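Local coordinates for protein ferredoxin (Mycobacterium smegmatis, PDB 2V2K) that carries two iron-sulfur clusters, one [3Fe-4S] and one [4Fe-4S], and transfers electrons in a wide variety of metabolic reactions, at residues T1-V9 with A53-W64; Y26-P36 with A70-P81. One frame throughout, in Å; residues are numbered along the deposited sequence. Where two conformers were deposited one is given.

Contact 1 of 2, residues T1-V9 with A53-W64; sequences TYVIAEPCV and AIYYEDDVPDQW. With F3S (Fe3-s4 cluster), chain D; F3S (Fe3-s4 cluster), chain C.
Ala53 and Trp64, at the two ends of segment 53-64, take up residues 5-8 between them. Ala53 sends its methyl toward the short 3-10 turn at 6-8, where its CB lies 3.9 Å from CB of Cys8 and also meets CB of Pro7. Its carbonyl oxygen O accepts the N-H of Ala5 at 2.9 Å. Trp64 holds CG beside its own backbone N (chi1 -65°), and the indole lies flat against the turn. One face of it receives Glu6 CB over the five-membered ring, 3.4 Å from NE1 of Trp64, and Pro7 CD over the six-membered ring, both as CH-pi contacts, with Pro7 CG 3.4 Å from Trp64 CH2. The carboxylate of Glu6 has its own partner, the hydroxyl of Tyr67.

Between these ends, strands 2-4 and 54-56 form the antiparallel pair of the bacterial two-cluster ferredoxin fold, beside both clusters. Val3 N reaches Tyr55 O at 2.8 Å and Tyr55 N returns to Val3 O. The Val3 side chain meets Val60 on the face shared with Tyr55, whereas Ile4 and Ile54 lie side by side on the other face, turned toward S3 of the chain D cluster. Tyr2 carries Tyr56 CA over one ring face and a sulfide over the opposite one, its CD2 3.2 Å from S1 of the chain C cluster; the Tyr56 edge meets the Tyr2 face in an offset edge-to-face pair, planes 60° apart.

Cys8 SG binds FE3 of the chain D cluster at 2.4 Å. Pairing the N-terminal strand with strand 54-56 thus accompanies an iron ligand with apolar Ile4, Ile54 and Ala53 around S3, probably limiting its access to water.

Contact 2 of 2, residues Y26-P36 with A70-P81; sequences YEGARMLYIHP and ANADFFAELGSP
With CG anti to its backbone N (chi1 -176°), Phe74 lays its ring over one face of Tyr33, while the next residue, Phe75, has CG beside the backbone N (chi1 -58°) and turns its ring face to His35 and edge to Tyr26. The Phe74-Tyr33 pair is an offset stack, planes 12° apart, in which Phe74 CD1 comes to 3.3 Å from Tyr33 CE1 and Phe74 CB also sits above the tyrosine ring. The far end of the Phe74 ring reaches the hairpin backbone, CE1 lying 3.7 Å from Gly28 CA.

Phe75 is enclosed on several sides. His35 stacks on one face, its CD2 3.4 Å from Phe75 CD1, and Phe74 CD2 lies over the centre of the opposite face. The edge of Phe75 points at the face of Tyr26 in an edge-to-face pair, Phe75 CE1 3.4 Å from Tyr26 CD2. Beyond that, Pro81 CD lies 3.6 Å from the Tyr26 OH, a hydroxyl that is hydrogen-bonded to Glu38 and Gly83.

Two hydrogen bonds fix the ends of this aromatic packing. His35 NE2 donates to Gly79 O, which lies close to the imidazole plane (2.8 Å), and this helps set the rotation of the ring against Phe75. Asn71 OD1 accepts the N-H of Ile34 at 3.0 Å, with the donor well tilted from the amide plane, while its ND2 donates to Tyr67 O.

The C-terminal end of helix 67-73 and the chain after it therefore close over the face of the 25-27/32-34 hairpin that bears Tyr26 and Tyr33. Helix 84-87 packs against Tyr26 and Pro81, and helix 95-98 against Tyr33 and Ala70.

How the contacts relate
The two contacts meet along strand 2-4, although their centres are about 14 Å apart. Asn71 ties them together: its ND2 lies 3.0 Å from Ile4 O, a probable hydrogen bond, so the amide that holds the hairpin in contact 2 also reaches the terminal strand of contact 1. Tyr2 O packs 3.3 Å from CG2 of Ile34, and Ile4 touches Met31 and Leu32. Both contacts border both clusters: Ile4, Cys8, Ala53 and Ile54 share one pocket with Leu32, and Tyr2 shares the other with Ile34. Strand 54-56 is followed in the chain by helix 67-73, so the segments of the two contacts alternate.

Contact 1 of 2, residues T1-V9 with A53-W64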
loop_
_atom_site.group_PDB
_atom_site.type_symbol
_atom_site.label_atom_id
_atom_site.label_comp_id
_atom_site.label_asym_id
_atom_site.label_seq_id
_atom_site.Cartn_x
_atom_site.Cartn_y
_atom_site.Cartn_z
ATOM N N THR A 1 -12.005 -2.443 1.098
ATOM C CA THR A 1 -10.624 -2.450 0.629
ATOM C C THR A 1 -9.678 -2.962 1.710
ATOM O O THR A 1 -9.998 -2.924 2.898
ATOM C CB THR A 1 -10.172 -1.046 0.187
ATOM O OG1 THR A 1 -8.937 -1.144 -0.533
ATOM C CG2 THR A 1 -9.979 -0.143 1.396
ATOM N N TYR A 2 -8.512 -3.442 1.289
ATOM C CA TYR A 2 -7.441 -3.737 2.204
ATOM C C TYR A 2 -6.454 -2.531 2.193
ATOM O O TYR A 2 -6.500 -1.678 1.290
ATOM C CB TYR A 2 -6.766 -5.066 1.823
ATOM C CG TYR A 2 -7.565 -6.288 2.255
ATOM C CD1 TYR A 2 -7.041 -7.198 3.169
ATOM C CD2 TYR A 2 -8.864 -6.497 1.797
ATOM C CE1 TYR A 2 -7.777 -8.315 3.576
ATOM C CE2 TYR A 2 -9.608 -7.610 2.199
ATOM C CZ TYR A 2 -9.057 -8.514 3.080
ATOM O OH TYR A 2 -9.791 -9.619 3.486
ATOM N N VAL A 3 -5.619 -2.468 3.226
ATOM C CA VAL A 3 -4.754 -1.314 3.555
ATOM C C VAL A 3 -3.347 -1.800 3.939
ATOM O O VAL A 3 -3.211 -2.724 4.747
ATOM C CB VAL A 3 -5.353 -0.466 4.716
ATOM C CG1 VAL A 3 -4.420 0.678 5.084
ATOM C CG2 VAL A 3 -6.740 0.039 4.316
ATOM N N ILE A 4 -2.309 -1.191 3.350
ATOM C CA ILE A 4 -0.930 -1.407 3.798
ATOM C C ILE A 4 -0.597 -0.343 4.868
ATOM O O ILE A 4 -0.756 0.863 4.646
ATOM C CB ILE A 4 0.073 -1.392 2.608
ATOM C CG1 ILE A 4 -0.343 -2.424 1.539
ATOM C CG2 ILE A 4 1.490 -1.662 3.105
ATOM C CD1 ILE A 4 0.594 -2.552 0.342
ATOM N N ALA A 5 -0.115 -0.817 6.017
ATOM C CA ALA A 5 0.224 0.032 7.177
ATOM C C ALA A 5 1.762 0.109 7.419
ATOM O O ALA A 5 2.561 -0.389 6.594
ATOM C CB ALA A 5 -0.514 -0.503 8.436
ATOM N N GLU A 6 2.159 0.709 8.550
ATOM C CA GLU A 6 3.564 1.107 8.832
ATOM C C GLU A 6 4.662 0.043 8.700
ATOM O O GLU A 6 5.768 0.389 8.310
ATOM C CB GLU A 6 3.682 1.772 10.226
ATOM C CG GLU A 6 5.019 2.541 10.442
ATOM C CD GLU A 6 4.927 3.713 11.446
ATOM O OE1 GLU A 6 4.109 4.654 11.257
ATOM O OE2 GLU A 6 5.714 3.721 12.418
ATOM N N PRO A 7 4.372 -1.251 8.991
ATOM C CA PRO A 7 5.438 -2.257 8.846
ATOM C C PRO A 7 6.070 -2.412 7.468
ATOM O O PRO A 7 7.212 -2.863 7.385
ATOM C CB PRO A 7 4.765 -3.560 9.281
ATOM C CG PRO A 7 3.648 -3.120 10.155
ATOM C CD PRO A 7 3.141 -1.857 9.522
ATOM N N CYS A 8 5.365 -2.023 6.415
ATOM C CA CYS A 8 5.927 -2.039 5.067
ATOM C C CYS A 8 7.046 -1.010 4.852
ATOM O O CYS A 8 7.899 -1.222 3.986
ATOM C CB CYS A 8 4.816 -1.803 4.028
ATOM S SG CYS A 8 5.334 -1.946 2.294
ATOM N N VAL A 9 7.025 0.090 5.610
ATOM C CA VAL A 9 7.896 1.260 5.336
ATOM C C VAL A 9 9.364 0.863 5.432
ATOM O O VAL A 9 9.799 0.305 6.451
ATOM C CB VAL A 9 7.601 2.458 6.257
ATOM C CG1 VAL A 9 8.694 3.563 6.080
ATOM C CG2 VAL A 9 6.199 3.000 5.984
ATOM N N ALA A 53 2.007 -6.340 7.368
ATOM C CA ALA A 53 1.677 -4.936 7.057
ATOM C C ALA A 53 0.249 -4.736 6.560
ATOM O O ALA A 53 -0.276 -3.626 6.624
ATOM C CB ALA A 53 2.631 -4.383 6.000
ATOM N N ILE A 54 -0.358 -5.797 6.041
ATOM C CA ILE A 54 -1.631 -5.698 5.322
ATOM C C ILE A 54 -2.807 -6.110 6.197
ATOM O O ILE A 54 -2.760 -7.163 6.846
ATOM C CB ILE A 54 -1.650 -6.551 4.027
ATOM C CG1 ILE A 54 -0.526 -6.115 3.100
ATOM C CG2 ILE A 54 -2.993 -6.383 3.366
ATOM C CD1 ILE A 54 -0.429 -6.847 1.799
ATOM N N TYR A 55 -3.834 -5.242 6.209
ATOM C CA TYR A 55 -5.073 -5.439 6.957
ATOM C C TYR A 55 -6.349 -5.107 6.141
ATOM O O TYR A 55 -6.387 -4.169 5.349
ATOM C CB TYR A 55 -5.061 -4.552 8.218
ATOM C CG TYR A 55 -3.964 -4.866 9.191
ATOM C CD1 TYR A 55 -4.182 -5.716 10.273
ATOM C CD2 TYR A 55 -2.695 -4.321 9.031
ATOM C CE1 TYR A 55 -3.157 -6.021 11.166
ATOM C CE2 TYR A 55 -1.672 -4.613 9.916
ATOM C CZ TYR A 55 -1.901 -5.469 10.974
ATOM O OH TYR A 55 -0.875 -5.739 11.866
ATOM N N TYR A 56 -7.432 -5.841 6.367
ATOM C CA TYR A 56 -8.718 -5.384 5.858
ATOM C C TYR A 56 -9.008 -4.016 6.510
ATOM O O TYR A 56 -8.654 -3.777 7.694
ATOM C CB TYR A 56 -9.836 -6.415 6.152
ATOM C CG TYR A 56 -11.224 -5.975 5.737
ATOM C CD1 TYR A 56 -11.526 -5.700 4.409
ATOM C CD2 TYR A 56 -12.240 -5.819 6.686
ATOM C CE1 TYR A 56 -12.803 -5.284 4.023
ATOM C CE2 TYR A 56 -13.504 -5.413 6.314
ATOM C CZ TYR A 56 -13.788 -5.137 4.982
ATOM O OH TYR A 56 -15.065 -4.714 4.629
ATOM N N GLU A 57 -9.653 -3.119 5.769
ATOM C CA GLU A 57 -9.902 -1.758 6.263
ATOM C C GLU A 57 -10.435 -1.703 7.704
ATOM O O GLU A 57 -9.971 -0.909 8.515
ATOM C CB GLU A 57 -10.838 -0.982 5.315
ATOM C CG GLU A 57 -12.163 -1.659 4.964
ATOM C CD GLU A 57 -13.032 -0.801 4.072
ATOM O OE1 GLU A 57 -13.597 0.204 4.569
ATOM O OE2 GLU A 57 -13.151 -1.122 2.872
ATOM N N ASP A 58 -11.410 -2.554 8.003
ATOM C CA ASP A 58 -12.055 -2.583 9.325
ATOM C C ASP A 58 -11.126 -3.078 10.464
ATOM O O ASP A 58 -11.434 -2.899 11.644
ATOM C CB ASP A 58 -13.297 -3.485 9.270
ATOM C CG ASP A 58 -14.429 -2.928 8.380
ATOM O OD1 ASP A 58 -15.482 -3.624 8.247
ATOM O OD2 ASP A 58 -14.314 -1.808 7.845
ATOM N N ASP A 59 -10.006 -3.708 10.100
ATOM C CA ASP A 59 -9.084 -4.360 11.041
ATOM C C ASP A 59 -7.769 -3.603 11.228
ATOM O O ASP A 59 -6.879 -4.081 11.944
ATOM C CB ASP A 59 -8.689 -5.744 10.520
ATOM C CG ASP A 59 -9.850 -6.692 10.384
ATOM O OD1 ASP A 59 -10.888 -6.532 11.074
ATOM O OD2 ASP A 59 -9.684 -7.644 9.588
ATOM N N VAL A 60 -7.604 -2.468 10.542
ATOM C CA VAL A 60 -6.404 -1.666 10.722
ATOM C C VAL A 60 -6.338 -1.195 12.182
ATOM O O VAL A 60 -7.274 -0.563 12.668
ATOM C CB VAL A 60 -6.381 -0.452 9.799
ATOM C CG1 VAL A 60 -5.197 0.454 10.144
ATOM C CG2 VAL A 60 -6.315 -0.898 8.337
ATOM N N PRO A 61 -5.235 -1.513 12.881
ATOM C CA PRO A 61 -5.104 -1.082 14.279
ATOM C C PRO A 61 -5.197 0.433 14.463
ATOM O O PRO A 61 -4.782 1.180 13.581
ATOM C CB PRO A 61 -3.697 -1.559 14.664
ATOM C CG PRO A 61 -3.355 -2.618 13.687
ATOM C CD PRO A 61 -4.066 -2.290 12.427
ATOM N N ASP A 62 -5.711 0.866 15.616
ATOM C CA ASP A 62 -5.846 2.307 15.954
ATOM C C ASP A 62 -4.531 3.097 15.787
ATOM O O ASP A 62 -4.537 4.210 15.253
ATOM C CB ASP A 62 -6.407 2.496 17.390
ATOM C CG ASP A 62 -7.884 2.048 17.531
ATOM O OD1 ASP A 62 -8.553 1.757 16.512
ATOM O OD2 ASP A 62 -8.385 1.984 18.675
ATOM N N GLN A 63 -3.411 2.517 16.215
ATOM C CA GLN A 63 -2.099 3.183 16.132
ATOM C C GLN A 63 -1.648 3.523 14.699
ATOM O O GLN A 63 -0.868 4.459 14.479
ATOM C CB GLN A 63 -1.021 2.323 16.806
ATOM C CG GLN A 63 -1.024 0.833 16.371
ATOM C CD GLN A 63 0.341 0.147 16.492
ATOM O OE1 GLN A 63 0.445 -1.080 16.358
ATOM N NE2 GLN A 63 1.391 0.937 16.721
ATOM N N TRP A 64 -2.126 2.746 13.737
ATOM C CA TRP A 64 -1.837 2.986 12.336
ATOM C C TRP A 64 -3.096 3.434 11.585
ATOM O O TRP A 64 -3.173 3.327 10.369
ATOM C CB TRP A 64 -1.256 1.710 11.719
ATOM C CG TRP A 64 0.069 1.318 12.298
ATOM C CD1 TRP A 64 1.040 2.156 12.759
ATOM C CD2 TRP A 64 0.584 -0.015 12.455
ATOM N NE1 TRP A 64 2.120 1.433 13.202
ATOM C CE2 TRP A 64 1.868 0.099 13.029
ATOM C CE3 TRP A 64 0.087 -1.289 12.165
ATOM C CZ2 TRP A 64 2.662 -1.014 13.320
ATOM C CZ3 TRP A 64 0.874 -2.393 12.463
ATOM C CH2 TRP A 64 2.148 -2.248 13.032
HETATM FE FE1 F3S D . 3.902 -6.160 0.392
HETATM FE FE3 F3S D . 5.061 -4.337 1.921
HETATM FE FE4 F3S D . 4.499 -6.727 2.916
HETATM S S1 F3S D . 5.524 -4.665 -0.132
HETATM S S2 F3S D . 4.664 -8.144 1.193
HETATM S S3 F3S D . 3.094 -5.144 2.152
HETATM S S4 F3S D . 6.301 -5.360 3.348
HETATM FE FE1 F3S C . -7.367 -6.096 -2.704
HETATM FE FE3 F3S C . -5.368 -7.719 -1.756
HETATM FE FE4 F3S C . -5.798 -7.445 -4.408
HETATM S S1 F3S C . -7.491 -7.539 -0.951
HETATM S S2 F3S C . -8.068 -7.165 -4.615
HETATM S S3 F3S C . -5.130 -5.750 -2.935
HETATM S S4 F3S C . -5.274 -9.422 -3.311
#

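Contact 2 of 2, residues Y26-P36 with A70-P81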
loop_
_atom_site.group_PDB
_atom_site.type_symbol
_atom_site.label_atom_id
_atom_site.label_comp_id
_atom_site.label_asym_id
_atom_site.label_seq_id
_atom_site.Cartn_x
_atom_site.Cartn_y
_atom_site.Cartn_z
ATOM N N TYR A 26 0.512 -0.712 -5.650
ATOM C CA TYR A 26 1.433 0.180 -6.356
ATOM C C TYR A 26 2.614 0.582 -5.476
ATOM O O TYR A 26 2.448 0.768 -4.268
ATOM C CB TYR A 26 0.725 1.447 -6.816
ATOM C CG TYR A 26 -0.392 1.284 -7.846
ATOM C CD1 TYR A 26 -0.248 1.760 -9.151
ATOM C CD2 TYR A 26 -1.619 0.674 -7.517
ATOM C CE1 TYR A 26 -1.297 1.639 -10.108
ATOM C CE2 TYR A 26 -2.666 0.566 -8.468
ATOM C CZ TYR A 26 -2.492 1.046 -9.752
ATOM O OH TYR A 26 -3.511 0.917 -10.686
ATOM N N GLU A 27 3.775 0.769 -6.104
ATOM C CA GLU A 27 5.012 1.025 -5.360
ATOM C C GLU A 27 5.404 2.507 -5.284
ATOM O O GLU A 27 5.527 3.168 -6.312
ATOM C CB GLU A 27 6.172 0.253 -5.979
ATOM C CG GLU A 27 7.422 0.256 -5.108
ATOM C CD GLU A 27 8.559 -0.544 -5.681
ATOM O OE1 GLU A 27 8.360 -1.219 -6.719
ATOM O OE2 GLU A 27 9.679 -0.486 -5.108
ATOM N N GLY A 28 5.625 2.988 -4.064
ATOM C CA GLY A 28 6.209 4.315 -3.813
ATOM C C GLY A 28 7.679 4.167 -3.412
ATOM O O GLY A 28 8.220 3.065 -3.387
ATOM N N ALA A 29 8.317 5.288 -3.097
ATOM C CA ALA A 29 9.675 5.299 -2.572
ATOM C C ALA A 29 9.806 4.614 -1.211
ATOM O O ALA A 29 10.815 3.951 -0.956
ATOM C CB ALA A 29 10.173 6.743 -2.472
ATOM N N ARG A 30 8.811 4.794 -0.331
ATOM C CA ARG A 30 8.870 4.316 1.054
ATOM C C ARG A 30 8.124 3.013 1.350
ATOM O O ARG A 30 8.490 2.290 2.279
ATOM C CB ARG A 30 8.308 5.382 2.017
ATOM C CG ARG A 30 8.997 6.718 1.980
ATOM C CD ARG A 30 10.476 6.648 2.331
ATOM N NE ARG A 30 10.776 6.190 3.696
ATOM C CZ ARG A 30 10.709 6.937 4.802
ATOM N NH1 ARG A 30 10.308 8.205 4.753
ATOM N NH2 ARG A 30 11.038 6.414 5.981
ATOM N N MET A 31 7.054 2.754 0.609
ATOM C CA MET A 31 6.200 1.569 0.847
ATOM C C MET A 31 5.365 1.276 -0.407
ATOM O O MET A 31 5.466 1.996 -1.402
ATOM C CB MET A 31 5.285 1.756 2.089
ATOM C CG MET A 31 4.333 2.931 2.006
ATOM S SD MET A 31 3.396 3.242 3.526
ATOM C CE MET A 31 2.234 1.885 3.569
ATOM N N LEU A 32 4.601 0.179 -0.358
ATOM C CA LEU A 32 3.547 -0.098 -1.336
ATOM C C LEU A 32 2.184 0.371 -0.791
ATOM O O LEU A 32 2.019 0.550 0.405
ATOM C CB LEU A 32 3.496 -1.577 -1.718
ATOM C CG LEU A 32 4.436 -1.894 -2.874
ATOM C CD1 LEU A 32 5.885 -1.712 -2.388
ATOM C CD2 LEU A 32 4.199 -3.289 -3.438
ATOM N N TYR A 33 1.247 0.592 -1.715
ATOM C CA TYR A 33 -0.074 1.188 -1.453
ATOM C C TYR A 33 -1.153 0.444 -2.239
ATOM O O TYR A 33 -0.977 0.170 -3.443
ATOM C CB TYR A 33 -0.083 2.667 -1.860
ATOM C CG TYR A 33 0.994 3.550 -1.221
ATOM C CD1 TYR A 33 2.292 3.635 -1.755
ATOM C CD2 TYR A 33 0.706 4.302 -0.098
ATOM C CE1 TYR A 33 3.268 4.460 -1.161
ATOM C CE2 TYR A 33 1.670 5.122 0.503
ATOM C CZ TYR A 33 2.940 5.199 -0.045
ATOM O OH TYR A 33 3.867 6.014 0.577
ATOM N N ILE A 34 -2.237 0.078 -1.571
ATOM C CA ILE A 34 -3.399 -0.594 -2.216
ATOM C C ILE A 34 -4.369 0.472 -2.700
ATOM O O ILE A 34 -4.810 1.331 -1.902
ATOM C CB ILE A 34 -4.111 -1.578 -1.264
ATOM C CG1 ILE A 34 -3.176 -2.766 -0.976
ATOM C CG2 ILE A 34 -5.493 -1.986 -1.826
ATOM C CD1 ILE A 34 -3.646 -3.760 0.088
ATOM N N HIS A 35 -4.716 0.431 -3.987
ATOM C CA HIS A 35 -5.667 1.410 -4.531
ATOM C C HIS A 35 -7.072 1.077 -4.069
ATOM O O HIS A 35 -7.598 0.032 -4.460
ATOM C CB HIS A 35 -5.626 1.410 -6.063
ATOM C CG HIS A 35 -6.204 2.636 -6.668
ATOM N ND1 HIS A 35 -7.383 3.190 -6.228
ATOM C CD2 HIS A 35 -5.764 3.434 -7.670
ATOM C CE1 HIS A 35 -7.637 4.286 -6.919
ATOM N NE2 HIS A 35 -6.661 4.467 -7.786
ATOM N N PRO A 36 -7.679 1.950 -3.243
ATOM C CA PRO A 36 -8.983 1.653 -2.633
ATOM C C PRO A 36 -10.183 1.605 -3.592
ATOM O O PRO A 36 -11.239 1.075 -3.222
ATOM C CB PRO A 36 -9.184 2.809 -1.641
ATOM C CG PRO A 36 -8.403 3.885 -2.150
ATOM C CD PRO A 36 -7.207 3.291 -2.837
ATOM N N ALA A 70 -3.764 7.353 3.784
ATOM C CA ALA A 70 -2.472 7.454 3.116
ATOM C C ALA A 70 -2.456 6.647 1.823
ATOM O O ALA A 70 -1.890 7.078 0.818
ATOM C CB ALA A 70 -1.358 6.994 4.045
ATOM N N ASN A 71 -3.080 5.474 1.855
ATOM C CA ASN A 71 -3.174 4.624 0.673
ATOM C C ASN A 71 -3.964 5.287 -0.451
ATOM O O ASN A 71 -3.602 5.180 -1.623
ATOM C CB ASN A 71 -3.804 3.276 1.032
ATOM C CG ASN A 71 -2.808 2.316 1.653
ATOM O OD1 ASN A 71 -2.650 1.185 1.194
ATOM N ND2 ASN A 71 -2.129 2.764 2.703
ATOM N N ALA A 72 -5.042 5.972 -0.087
ATOM C CA ALA A 72 -5.835 6.724 -1.052
ATOM C C ALA A 72 -5.066 7.932 -1.575
ATOM O O ALA A 72 -5.047 8.196 -2.777
ATOM C CB ALA A 72 -7.153 7.160 -0.431
ATOM N N ASP A 73 -4.432 8.664 -0.664
ATOM C CA ASP A 73 -3.677 9.899 -1.035
ATOM C C ASP A 73 -2.519 9.647 -2.026
ATOM O O ASP A 73 -2.138 10.551 -2.804
ATOM C CB ASP A 73 -3.123 10.601 0.228
ATOM C CG ASP A 73 -4.193 11.313 1.073
ATOM O OD1 ASP A 73 -5.326 11.533 0.584
ATOM O OD2 ASP A 73 -3.878 11.699 2.237
ATOM N N PHE A 74 -1.953 8.438 -2.007
ATOM C CA PHE A 74 -0.908 8.069 -2.975
ATOM C C PHE A 74 -1.325 8.288 -4.443
ATOM O O PHE A 74 -0.481 8.579 -5.299
ATOM C CB PHE A 74 -0.464 6.617 -2.796
ATOM C CG PHE A 74 0.674 6.213 -3.693
ATOM C CD1 PHE A 74 1.994 6.552 -3.379
ATOM C CD2 PHE A 74 0.438 5.453 -4.829
ATOM C CE1 PHE A 74 3.042 6.157 -4.184
ATOM C CE2 PHE A 74 1.490 5.059 -5.656
ATOM C CZ PHE A 74 2.781 5.411 -5.345
ATOM N N PHE A 75 -2.620 8.142 -4.712
ATOM C CA PHE A 75 -3.156 8.183 -6.083
ATOM C C PHE A 75 -3.716 9.568 -6.495
ATOM O O PHE A 75 -4.388 9.693 -7.517
ATOM C CB PHE A 75 -4.190 7.051 -6.235
ATOM C CG PHE A 75 -3.623 5.713 -5.947
ATOM C CD1 PHE A 75 -2.903 5.056 -6.919
ATOM C CD2 PHE A 75 -3.734 5.135 -4.687
ATOM C CE1 PHE A 75 -2.337 3.840 -6.679
ATOM C CE2 PHE A 75 -3.165 3.904 -4.436
ATOM C CZ PHE A 75 -2.464 3.237 -5.439
ATOM N N ALA A 76 -3.435 10.603 -5.703
ATOM C CA ALA A 76 -3.885 11.967 -6.028
ATOM C C ALA A 76 -3.574 12.375 -7.481
ATOM O O ALA A 76 -4.441 12.947 -8.150
ATOM C CB ALA A 76 -3.292 12.979 -5.043
ATOM N N GLU A 77 -2.362 12.064 -7.962
ATOM C CA GLU A 77 -1.917 12.464 -9.315
ATOM C C GLU A 77 -1.956 11.316 -10.327
ATOM O O GLU A 77 -1.897 11.534 -11.554
ATOM C CB GLU A 77 -0.502 13.022 -9.244
ATOM C CG GLU A 77 -0.362 14.211 -8.290
ATOM N N LEU A 78 -2.099 10.098 -9.819
ATOM C CA LEU A 78 -2.153 8.910 -10.668
ATOM C C LEU A 78 -3.563 8.598 -11.195
ATOM O O LEU A 78 -3.715 8.061 -12.321
ATOM C CB LEU A 78 -1.598 7.688 -9.908
ATOM C CG LEU A 78 -0.085 7.627 -9.730
ATOM C CD1 LEU A 78 0.247 6.447 -8.807
ATOM C CD2 LEU A 78 0.607 7.472 -11.095
ATOM N N GLY A 79 -4.578 8.935 -10.399
ATOM C CA GLY A 79 -5.972 8.603 -10.706
ATOM C C GLY A 79 -6.218 7.119 -10.458
ATOM O O GLY A 79 -5.880 6.580 -9.398
ATOM N N SER A 80 -6.775 6.441 -11.454
ATOM C CA SER A 80 -6.956 4.992 -11.397
ATOM C C SER A 80 -6.394 4.366 -12.665
ATOM O O SER A 80 -7.120 4.157 -13.631
ATOM C CB SER A 80 -8.432 4.646 -11.202
ATOM O OG SER A 80 -8.661 3.232 -11.223
ATOM N N PRO A 81 -5.080 4.089 -12.675
ATOM C CA PRO A 81 -4.443 3.546 -13.889
ATOM C C PRO A 81 -4.939 2.166 -14.280
ATOM O O PRO A 81 -4.811 1.784 -15.436
ATOM C CB PRO A 81 -2.950 3.511 -13.520
ATOM C CG PRO A 81 -2.820 4.459 -12.312
ATOM C CD PRO A 81 -4.112 4.305 -11.592
#